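Local coordinates for probable glutathione reductase (Sinorhizobium meliloti, PDB 4DNA) that probably catalyses the NADPH-dependent reduction of glutathione disulfide to glutathione, using one FAD per subunit and working as a homodimer, at the interface of chains A and B. Numbering follows the deposited sequence. Chains: chain A/B, Probable glutathione reductase.

Contact 1: the interface of chains A and B. Residues chain A 415, 438, 440-443; chain B 52, 346, 413-414, 417.
B:Glu414 reaches across the dimer interface and grips the backbone of A:Ala442 and A:Ala443 with its carboxylate. The protein belongs to the pyridine nucleotide-disulfide oxidoreductase family. The loop bound here carries the family's HPTxxEE motif, here HPTAAEE. Its histidine, A:His439, is the predicted proton acceptor, and the loop completes the active site built on the FAD of chain B. The carboxylate works as a two-pronged acceptor. Its OE2 takes the amide N of A:Ala442 at 2.6 Å, nearly straight at 175°. Its OE1 takes the amide N of A:Ala443 at 2.8 Å. Both oxygens use their syn lone pairs, so the two successive amides are gripped from the carboxylate's open end. The side chain gets there by a bend at chi2. A:Thr441 lies alongside it and runs the opposite way, with CB 3.6 Å from the carboxylate carbon CD of B:Glu414. The OG1 hydroxyl of A:Thr441 turns back to its own loop and donates to A:Val438 O at 2.7 Å. That bond probably stiffens the turn around the histidine.

B:Gln417, one helical turn after B:Glu414 in helix 412-424, holds the residue just before A:His439. Its CG is anti to the backbone N (chi1 179°), and a bend at chi2 brings the amide end to A:Val438. There OE1 accepts the backbone N of A:Val438 at 2.7 Å, with the donor tilted 32° from the carbonyl plane. The CG of B:Gln417 packs on A:Ala443 CB at 3.5 Å, and A:Val438 CG2 lies against its CA.

B:Lys52 and A:Pro440 lie side by side, pointing opposite ways. The lysine CD passes the proline CG at 3.7 Å, and the terminal amine NZ hydrogen-bonds to A:Pro440 O. A:Pro440 follows a cis peptide bond. Its CD meets CE2 at the rim of B:Phe346, while B:Lys52 CD lies over one face of that ring, near the rim.

Contact 2: the interface of chains A and B. Residues chain A 63, 66-67, 70, 72, 379; chain B 53, 56-57, 60, 84.
A:Phe70 and B:Phe60 meet with their side chains at about a right angle. The rim of B:Phe60 at CE2 comes in above the plane of the A:Phe70 ring, out past the CG-CD1 bond, with CE2 of B:Phe60 3.5 Å from CD1 of A:Phe70. This is a mainly apolar patch of the homodimer interface. Helix 48-68 of chain B packs here against the 3-10 helix 67-70 of chain A. A:Ala67 covers one face of the B:Phe60 ring, its CA 3.7 Å from the ring centroid in a CH-pi contact. The far end of the A:Phe70 ring reaches B:Tyr56, where CE2 lies 3.6 Å from the tyrosine CB. B:Ala57 CB adds a contact at CD2 of A:Phe70. An alanine in place of B:Phe60 would probably open a gap beside A:Phe70 and leave A:Ala67 without its aromatic partner.

A:Lys379 lays its aliphatic chain over one face of B:Tyr56. Its CG is anti to the backbone N (chi1 -164°), and a bend at chi3 sets CE 3.8 Å from B:Tyr56 CD1, toward the ring's rim. B:Leu84, from helix 81-105, brings CD1 to within 3.9 Å of A:Phe70 CA. A:Trp72 offers one face to B:Phe60 CB. Its indole NE1 donates to B:Ala57 O at 3.1 Å, with the acceptor 14° out of the indole plane. Behind this first shell, within chain A, the carbonyl O of A:Asp66 lies in plane at the edge of the A:Phe70 ring.

Contact 1: the interface of chains A and B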
HETATM    1  N   MSE A 415      -0.824  -1.540   4.268  1.00 61.65           N
HETATM    2  CA  MSE A 415       0.330  -2.107   4.899  1.00 61.65           C
HETATM    3  C   MSE A 415       0.008  -2.854   6.135  1.00 60.26           C
HETATM    4  O   MSE A 415       0.576  -3.911   6.398  1.00 59.27           O
HETATM    5  CB  MSE A 415       1.265  -0.978   5.215  1.00 62.59           C
HETATM    6  CG  MSE A 415       2.159  -0.792   4.017  1.00 65.70           C
HETATM    7 SE   MSE A 415       3.202   0.832   4.194  1.00 81.79          SE
HETATM    8  CE  MSE A 415       4.615   0.112   5.291  1.00 66.19           C
ATOM      9  N   VAL A 438      12.334  -3.592  -1.866  1.00 68.95           N
ATOM     10  CA  VAL A 438      11.741  -3.143  -3.123  1.00 71.14           C
ATOM     11  C   VAL A 438      11.865  -1.618  -3.231  1.00 70.36           C
ATOM     12  O   VAL A 438      11.453  -0.880  -2.343  1.00 68.86           O
ATOM     13  CB  VAL A 438      10.271  -3.591  -3.290  1.00 68.98           C
ATOM     14  CG1 VAL A 438       9.786  -3.286  -4.696  1.00 69.77           C
ATOM     15  CG2 VAL A 438      10.110  -5.068  -2.983  1.00 67.56           C
ATOM     16  N   PRO A 440      11.767   2.064  -5.792  1.00 74.49           N
ATOM     17  CA  PRO A 440      11.567   2.851  -4.582  1.00 72.90           C
ATOM     18  C   PRO A 440      10.157   2.711  -3.986  1.00 71.31           C
ATOM     19  O   PRO A 440       9.168   2.938  -4.680  1.00 71.37           O
ATOM     20  CB  PRO A 440      11.834   4.287  -5.052  1.00 75.54           C
ATOM     21  CG  PRO A 440      11.689   4.272  -6.538  1.00 75.67           C
ATOM     22  CD  PRO A 440      11.473   2.859  -6.995  1.00 74.90           C
ATOM     23  N   THR A 441      10.094   2.308  -2.716  1.00 67.62           N
ATOM     24  CA  THR A 441       8.856   2.282  -1.937  1.00 66.96           C
ATOM     25  C   THR A 441       9.050   2.962  -0.576  1.00 65.79           C
ATOM     26  O   THR A 441      10.157   3.356  -0.210  1.00 65.62           O
ATOM     27  CB  THR A 441       8.358   0.846  -1.663  1.00 67.56           C
ATOM     28  OG1 THR A 441       9.375   0.109  -0.970  1.00 66.61           O
ATOM     29  CG2 THR A 441       7.940   0.105  -2.963  1.00 68.70           C
ATOM     30  N   ALA A 442       7.945   3.113   0.148  1.00 66.38           N
ATOM     31  CA  ALA A 442       7.935   3.511   1.554  1.00 64.37           C
ATOM     32  C   ALA A 442       8.329   2.306   2.404  1.00 63.41           C
ATOM     33  O   ALA A 442       9.205   2.393   3.270  1.00 62.77           O
ATOM     34  CB  ALA A 442       6.543   3.989   1.940  1.00 66.69           C
ATOM     35  N   ALA A 443       7.675   1.182   2.108  1.00 64.29           N
ATOM     36  CA  ALA A 443       7.816  -0.092   2.813  1.00 61.83           C
ATOM     37  C   ALA A 443       9.230  -0.639   2.977  1.00 62.38           C
ATOM     38  O   ALA A 443       9.467  -1.430   3.884  1.00 61.60           O
ATOM     39  CB  ALA A 443       6.928  -1.138   2.154  1.00 61.95           C
TER
ATOM     40  N   LYS B  52      10.151   7.338 -11.111  1.00 72.43           N
ATOM     41  CA  LYS B  52       9.002   7.351 -10.239  1.00 71.09           C
ATOM     42  C   LYS B  52       8.425   8.753 -10.096  1.00 71.48           C
ATOM     43  O   LYS B  52       7.205   8.911  -9.965  1.00 70.41           O
ATOM     44  CB  LYS B  52       9.355   6.752  -8.885  1.00 70.13           C
ATOM     45  CG  LYS B  52       8.136   6.552  -8.018  1.00 69.19           C
ATOM     46  CD  LYS B  52       8.181   5.268  -7.223  1.00 69.88           C
ATOM     47  CE  LYS B  52       6.901   5.130  -6.424  1.00 69.04           C
ATOM     48  NZ  LYS B  52       7.174   4.459  -5.128  1.00 68.61           N
ATOM     49  N   PHE B 346       6.357   0.102 -12.265  1.00 69.89           N
ATOM     50  CA  PHE B 346       5.523   1.271 -12.074  1.00 70.77           C
ATOM     51  C   PHE B 346       4.724   1.673 -13.303  1.00 71.92           C
ATOM     52  O   PHE B 346       4.699   2.829 -13.712  1.00 74.34           O
ATOM     53  CB  PHE B 346       6.312   2.404 -11.425  1.00 72.17           C
ATOM     54  CG  PHE B 346       6.634   2.126  -9.990  1.00 70.88           C
ATOM     55  CD1 PHE B 346       5.629   2.147  -9.027  1.00 69.92           C
ATOM     56  CD2 PHE B 346       7.922   1.778  -9.610  1.00 70.44           C
ATOM     57  CE1 PHE B 346       5.914   1.864  -7.701  1.00 68.99           C
ATOM     58  CE2 PHE B 346       8.218   1.498  -8.285  1.00 70.00           C
ATOM     59  CZ  PHE B 346       7.210   1.542  -7.326  1.00 69.18           C
ATOM     60  N   GLY B 413       3.122  -2.047  -5.702  1.00 67.15           N
ATOM     61  CA  GLY B 413       4.541  -2.073  -5.372  1.00 64.86           C
ATOM     62  C   GLY B 413       4.766  -2.202  -3.877  1.00 64.37           C
ATOM     63  O   GLY B 413       5.562  -3.027  -3.434  1.00 62.86           O
ATOM     64  N   GLU B 414       4.054  -1.395  -3.094  1.00 64.84           N
ATOM     65  CA  GLU B 414       4.207  -1.402  -1.639  1.00 62.41           C
ATOM     66  C   GLU B 414       3.815  -2.752  -1.071  1.00 61.55           C
ATOM     67  O   GLU B 414       4.495  -3.279  -0.209  1.00 61.01           O
ATOM     68  CB  GLU B 414       3.383  -0.294  -0.986  1.00 62.63           C
ATOM     69  CG  GLU B 414       3.826   1.121  -1.341  1.00 64.39           C
ATOM     70  CD  GLU B 414       5.047   1.603  -0.558  1.00 64.47           C
ATOM     71  OE1 GLU B 414       5.491   0.905   0.391  1.00 62.45           O
ATOM     72  OE2 GLU B 414       5.567   2.698  -0.898  1.00 64.72           O
ATOM     73  N   GLN B 417       6.481  -5.576  -1.499  1.00 60.31           N
ATOM     74  CA  GLN B 417       7.445  -5.547  -0.428  1.00 59.02           C
ATOM     75  C   GLN B 417       6.973  -6.396   0.710  1.00 58.62           C
ATOM     76  O   GLN B 417       7.690  -7.277   1.167  1.00 59.75           O
ATOM     77  CB  GLN B 417       7.632  -4.125   0.099  1.00 60.52           C
ATOM     78  CG  GLN B 417       8.618  -4.017   1.257  1.00 59.31           C
ATOM     79  CD  GLN B 417      10.035  -4.276   0.798  1.00 60.51           C
ATOM     80  OE1 GLN B 417      10.694  -3.369   0.301  1.00 62.02           O
ATOM     81  NE2 GLN B 417      10.506  -5.519   0.940  1.00 58.16           N
TER

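Contact 2: the interface of chains A and B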
ATOM      1  N   HIS A  63      -4.258  16.859  -3.694  1.00 72.27           N
ATOM      2  CA  HIS A  63      -3.778  16.488  -5.022  1.00 72.72           C
ATOM      3  C   HIS A  63      -3.593  17.668  -5.921  1.00 74.44           C
ATOM      4  O   HIS A  63      -2.622  17.721  -6.671  1.00 74.57           O
ATOM      5  CB  HIS A  63      -4.678  15.457  -5.683  1.00 71.33           C
ATOM      6  CG  HIS A  63      -4.498  14.067  -5.145  1.00 71.64           C
ATOM      7  ND1 HIS A  63      -3.285  13.535  -4.905  1.00 72.69           N
ATOM      8  CD2 HIS A  63      -5.431  13.086  -4.811  1.00 70.84           C
ATOM      9  CE1 HIS A  63      -3.433  12.286  -4.422  1.00 70.31           C
ATOM     10  NE2 HIS A  63      -4.744  12.012  -4.371  1.00 69.39           N
ATOM     11  N   ASP A  66      -0.541  19.703  -4.728  1.00 76.65           N
ATOM     12  CA  ASP A  66       0.638  18.867  -4.882  1.00 77.33           C
ATOM     13  C   ASP A  66       1.101  18.762  -6.320  1.00 77.86           C
ATOM     14  O   ASP A  66       2.291  18.601  -6.555  1.00 78.43           O
ATOM     15  CB  ASP A  66       0.414  17.480  -4.293  1.00 76.08           C
ATOM     16  CG  ASP A  66       0.751  17.418  -2.814  1.00 77.77           C
ATOM     17  OD1 ASP A  66       1.019  18.497  -2.209  1.00 78.41           O
ATOM     18  OD2 ASP A  66       0.767  16.288  -2.268  1.00 74.93           O
ATOM     19  N   ALA A  67       0.173  18.875  -7.274  1.00 77.96           N
ATOM     20  CA  ALA A  67       0.491  18.743  -8.701  1.00 76.19           C
ATOM     21  C   ALA A  67       1.380  19.871  -9.204  1.00 79.50           C
ATOM     22  O   ALA A  67       2.046  19.724 -10.225  1.00 78.62           O
ATOM     23  CB  ALA A  67      -0.778  18.664  -9.536  1.00 74.40           C
ATOM     24  N   PHE A  70       5.033  19.363  -9.866  1.00 79.93           N
ATOM     25  CA  PHE A  70       5.303  18.440 -10.965  1.00 79.72           C
ATOM     26  C   PHE A  70       5.060  19.030 -12.361  1.00 82.78           C
ATOM     27  O   PHE A  70       4.910  18.284 -13.329  1.00 82.32           O
ATOM     28  CB  PHE A  70       4.492  17.160 -10.781  1.00 77.71           C
ATOM     29  CG  PHE A  70       5.030  16.259  -9.710  1.00 76.60           C
ATOM     30  CD1 PHE A  70       4.706  16.470  -8.375  1.00 75.52           C
ATOM     31  CD2 PHE A  70       5.869  15.201 -10.033  1.00 76.47           C
ATOM     32  CE1 PHE A  70       5.206  15.644  -7.379  1.00 74.49           C
ATOM     33  CE2 PHE A  70       6.370  14.369  -9.046  1.00 75.70           C
ATOM     34  CZ  PHE A  70       6.034  14.585  -7.713  1.00 74.76           C
ATOM     35  N   TRP A  72       2.523  20.933 -13.371  1.00 84.15           N
ATOM     36  CA  TRP A  72       1.115  21.204 -13.627  1.00 84.08           C
ATOM     37  C   TRP A  72       0.727  22.545 -13.074  1.00 84.72           C
ATOM     38  O   TRP A  72       1.240  22.979 -12.045  1.00 83.62           O
ATOM     39  CB  TRP A  72       0.236  20.147 -12.987  1.00 80.00           C
ATOM     40  CG  TRP A  72       0.202  18.817 -13.700  1.00 78.92           C
ATOM     41  CD1 TRP A  72       1.008  17.707 -13.459  1.00 78.15           C
ATOM     42  CD2 TRP A  72      -0.718  18.391 -14.773  1.00 79.06           C
ATOM     43  NE1 TRP A  72       0.671  16.669 -14.286  1.00 78.16           N
ATOM     44  CE2 TRP A  72      -0.352  17.013 -15.102  1.00 79.21           C
ATOM     45  CE3 TRP A  72      -1.759  18.991 -15.466  1.00 79.76           C
ATOM     46  CZ2 TRP A  72      -1.017  16.291 -16.091  1.00 79.42           C
ATOM     47  CZ3 TRP A  72      -2.417  18.252 -16.457  1.00 80.38           C
ATOM     48  CH2 TRP A  72      -2.050  16.939 -16.764  1.00 79.81           C
ATOM     49  N   LYS A 379       7.329  11.715  -2.902  1.00 72.54           N
ATOM     50  CA  LYS A 379       6.532  12.698  -3.607  1.00 71.26           C
ATOM     51  C   LYS A 379       6.771  14.072  -3.008  1.00 72.06           C
ATOM     52  O   LYS A 379       6.886  15.057  -3.735  1.00 73.94           O
ATOM     53  CB  LYS A 379       5.048  12.319  -3.523  1.00 70.06           C
ATOM     54  CG  LYS A 379       4.146  13.038  -4.510  1.00 68.85           C
ATOM     55  CD  LYS A 379       2.680  12.810  -4.205  1.00 65.82           C
ATOM     56  CE  LYS A 379       2.134  11.538  -4.848  1.00 63.66           C
ATOM     57  NZ  LYS A 379       0.789  11.790  -5.437  1.00 62.01           N
TER
ATOM     58  N   LEU B  53       9.295   9.764 -10.128  1.00 71.93           N
ATOM     59  CA  LEU B  53       8.849  11.146 -10.099  1.00 71.48           C
ATOM     60  C   LEU B  53       7.954  11.434 -11.289  1.00 72.65           C
ATOM     61  O   LEU B  53       6.916  12.074 -11.144  1.00 72.54           O
ATOM     62  CB  LEU B  53      10.034  12.098 -10.119  1.00 73.06           C
ATOM     63  CG  LEU B  53      10.803  12.324  -8.822  1.00 72.81           C
ATOM     64  CD1 LEU B  53      11.832  13.418  -9.039  1.00 74.40           C
ATOM     65  CD2 LEU B  53       9.878  12.704  -7.677  1.00 72.13           C
ATOM     66  N   TYR B  56       4.606   9.778 -10.974  1.00 69.99           N
ATOM     67  CA  TYR B  56       3.745  10.698 -10.218  1.00 70.66           C
ATOM     68  C   TYR B  56       3.200  11.849 -11.084  1.00 71.62           C
ATOM     69  O   TYR B  56       2.024  12.203 -10.991  1.00 70.47           O
ATOM     70  CB  TYR B  56       4.487  11.293  -9.018  1.00 71.11           C
ATOM     71  CG  TYR B  56       4.773  10.340  -7.883  1.00 70.92           C
ATOM     72  CD1 TYR B  56       3.842   9.386  -7.493  1.00 70.32           C
ATOM     73  CD2 TYR B  56       5.966  10.420  -7.176  1.00 71.33           C
ATOM     74  CE1 TYR B  56       4.103   8.520  -6.450  1.00 69.09           C
ATOM     75  CE2 TYR B  56       6.233   9.565  -6.128  1.00 69.81           C
ATOM     76  CZ  TYR B  56       5.298   8.617  -5.769  1.00 68.99           C
ATOM     77  OH  TYR B  56       5.559   7.758  -4.723  1.00 68.90           O
ATOM     78  N   ALA B  57       4.057  12.435 -11.920  1.00 72.54           N
ATOM     79  CA  ALA B  57       3.620  13.512 -12.784  1.00 72.78           C
ATOM     80  C   ALA B  57       2.505  13.036 -13.707  1.00 74.15           C
ATOM     81  O   ALA B  57       1.490  13.721 -13.848  1.00 74.34           O
ATOM     82  CB  ALA B  57       4.777  14.073 -13.570  1.00 74.19           C
ATOM     83  N   PHE B  60      -1.318  12.612 -12.154  1.00 72.64           N
ATOM     84  CA  PHE B  60      -2.202  13.717 -11.760  1.00 72.24           C
ATOM     85  C   PHE B  60      -3.382  13.923 -12.698  1.00 73.46           C
ATOM     86  O   PHE B  60      -4.416  14.450 -12.286  1.00 71.94           O
ATOM     87  CB  PHE B  60      -1.433  15.017 -11.584  1.00 71.27           C
ATOM     88  CG  PHE B  60      -0.549  15.029 -10.379  1.00 70.54           C
ATOM     89  CD1 PHE B  60      -1.093  15.031  -9.100  1.00 69.87           C
ATOM     90  CD2 PHE B  60       0.832  15.044 -10.518  1.00 71.34           C
ATOM     91  CE1 PHE B  60      -0.277  15.048  -7.983  1.00 69.00           C
ATOM     92  CE2 PHE B  60       1.658  15.064  -9.399  1.00 70.97           C
ATOM     93  CZ  PHE B  60       1.098  15.071  -8.131  1.00 69.85           C
ATOM     94  N   LEU B  84       8.832  20.240 -15.285  1.00 85.00           N
ATOM     95  CA  LEU B  84       9.067  18.940 -14.662  1.00 81.71           C
ATOM     96  C   LEU B  84      10.522  18.584 -14.734  1.00 82.69           C
ATOM     97  O   LEU B  84      11.096  18.155 -13.741  1.00 81.72           O
ATOM     98  CB  LEU B  84       8.252  17.838 -15.340  1.00 81.85           C
ATOM     99  CG  LEU B  84       8.311  16.436 -14.698  1.00 79.65           C
ATOM    100  CD1 LEU B  84       7.699  16.414 -13.301  1.00 77.98           C
ATOM    101  CD2 LEU B  84       7.628  15.401 -15.570  1.00 78.02           C
TER

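Contact 1 and contact 2 lie about 18 Å apart, measured between the centres of their C-alpha atoms. Helix 48-68 of chain B joins them. B:Lys52, near its start, serves contact 1, and B:Leu53, B:Tyr56, B:Ala57 and B:Phe60 serve contact 2. The centre of contact 1, mainly polar, is about 6 Å from A:His439; that of contact 2, mostly apolar, is about 18 Å from it. The dimer thus seems to combine a packed patch with one that braces a catalytic loop. Two-fold symmetry repeats both contacts with the chains exchanged, so each subunit's histidine loop completes the active site at its partner's FAD.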